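Local coordinates for flagellar motor switch protein fliG (Aquifex aeolicus, PDB 3HJL), which probably forms part of the rotor-mounted switch complex of the bacterial flagellar motor, which sets the direction of flagellar rotation, at residues A[16-19]-A[20-24]. Sequence-based numbering, arbitrary orientation.
Sequences AVLL and LSLPE
With chi1 at -57°, Ser-21 turns OG back over the preceding helical turn, and Val-17 CG1, trans to the backbone N (chi1 177°), is set beside the hydroxyl. Ser-21 OG donates to Val-17 O at 2.8 Å, arriving from above the carbonyl plane. The methyl Val-17 CG1 lies 3.6 Å from Ser-21 OG. The pair illustrates how a serine near a helix C-terminus bonds to the carbonyl four residues earlier. Ser-21 N adds a weak bond to the same oxygen and another to Leu-18 O, so this amide is shared between i-4 and i-3 acceptors near the end of helix 7-21. Leu-22 N closes the last turn on Leu-18 O at 2.9 Å, nearly straight at 167° and in the carbonyl plane, although Leu-22 itself already leaves helical phi/psi, and Pro-23 is the N-cap of helix 24-33. Leu-22 CD1 packs 4.1 Å from Leu-18 CB, and both leucines reach Ile-68 of helix 54-70. Ser-21 and Val-17 touch Ile-85 of helix 78-88. An alanine in place of Ser-21 is likely to cost Val-17 O its hydroxyl partner, with the weak amide bond remaining. The hydroxyl of buried Ser-21 thus satisfies its hydrogen on its own helix while sitting against apolar neighbours.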
loop_
_atom_site.group_PDB
_atom_site.type_symbol
_atom_site.label_atom_id
_atom_site.label_comp_id
_atom_site.label_asym_id
_atom_site.label_seq_id
_atom_site.Cartn_x
_atom_site.Cartn_y
_atom_site.Cartn_z
ATOM N N ALA A 16 -18.185 29.203 -33.555
ATOM C CA ALA A 16 -16.793 29.530 -33.214
ATOM C C ALA A 16 -15.929 28.278 -33.057
ATOM O O ALA A 16 -14.817 28.213 -33.584
ATOM C CB ALA A 16 -16.742 30.361 -31.931
ATOM N N VAL A 17 -16.452 27.289 -32.336
ATOM C CA VAL A 17 -15.736 26.038 -32.106
ATOM C C VAL A 17 -15.609 25.228 -33.396
ATOM O O VAL A 17 -14.543 24.683 -33.671
ATOM C CB VAL A 17 -16.395 25.189 -30.990
ATOM C CG1 VAL A 17 -15.667 23.859 -30.832
ATOM C CG2 VAL A 17 -16.387 25.955 -29.649
ATOM N N LEU A 18 -16.687 25.166 -34.185
ATOM C CA LEU A 18 -16.667 24.503 -35.495
ATOM C C LEU A 18 -15.606 25.097 -36.415
ATOM O O LEU A 18 -14.824 24.356 -37.023
ATOM C CB LEU A 18 -18.034 24.588 -36.190
ATOM C CG LEU A 18 -19.150 23.630 -35.766
ATOM C CD1 LEU A 18 -20.459 23.982 -36.506
ATOM C CD2 LEU A 18 -18.758 22.173 -36.049
ATOM N N LEU A 19 -15.577 26.429 -36.505
ATOM C CA LEU A 19 -14.586 27.139 -37.333
ATOM C C LEU A 19 -13.154 26.651 -37.049
ATOM O O LEU A 19 -12.384 26.374 -37.972
ATOM C CB LEU A 19 -14.677 28.660 -37.099
ATOM C CG LEU A 19 -13.749 29.583 -37.911
ATOM C CD1 LEU A 19 -14.104 29.544 -39.399
ATOM C CD2 LEU A 19 -13.811 31.003 -37.378
ATOM N N LEU A 20 -12.836 26.509 -35.769
ATOM C CA LEU A 20 -11.505 26.094 -35.333
ATOM C C LEU A 20 -11.255 24.566 -35.345
ATOM O O LEU A 20 -10.109 24.147 -35.457
ATOM C CB LEU A 20 -11.255 26.648 -33.929
ATOM C CG LEU A 20 -11.320 28.177 -33.826
ATOM C CD1 LEU A 20 -11.494 28.602 -32.385
ATOM C CD2 LEU A 20 -10.077 28.801 -34.447
ATOM N N SER A 21 -12.324 23.761 -35.253
ATOM C CA SER A 21 -12.245 22.290 -35.117
ATOM C C SER A 21 -12.424 21.490 -36.414
ATOM O O SER A 21 -11.866 20.405 -36.540
ATOM C CB SER A 21 -13.290 21.812 -34.110
ATOM O OG SER A 21 -13.108 22.442 -32.848
ATOM N N LEU A 22 -13.240 22.001 -37.339
ATOM C CA LEU A 22 -13.513 21.339 -38.625
ATOM C C LEU A 22 -12.242 21.165 -39.459
ATOM O O LEU A 22 -11.283 21.906 -39.271
ATOM C CB LEU A 22 -14.531 22.147 -39.462
ATOM C CG LEU A 22 -16.020 22.120 -39.080
ATOM C CD1 LEU A 22 -16.755 23.234 -39.791
ATOM C CD2 LEU A 22 -16.652 20.780 -39.418
ATOM N N PRO A 23 -12.247 20.203 -40.406
ATOM C CA PRO A 23 -11.096 20.051 -41.308
ATOM C C PRO A 23 -10.845 21.312 -42.130
ATOM O O PRO A 23 -11.789 22.055 -42.417
ATOM C CB PRO A 23 -11.510 18.891 -42.226
ATOM C CG PRO A 23 -12.573 18.175 -41.502
ATOM C CD PRO A 23 -13.286 19.189 -40.676
ATOM N N GLU A 24 -9.587 21.547 -42.501
ATOM C CA GLU A 24 -9.219 22.755 -43.250
ATOM C C GLU A 24 -9.857 22.847 -44.639
ATOM O O GLU A 24 -10.071 23.950 -45.131
ATOM C CB GLU A 24 -7.699 22.915 -43.345
ATOM C CG GLU A 24 -7.005 23.083 -41.988
ATOM C CD GLU A 24 -5.682 23.828 -42.092
ATOM O OE1 GLU A 24 -4.615 23.170 -42.082
ATOM O OE2 GLU A 24 -5.718 25.071 -42.222
#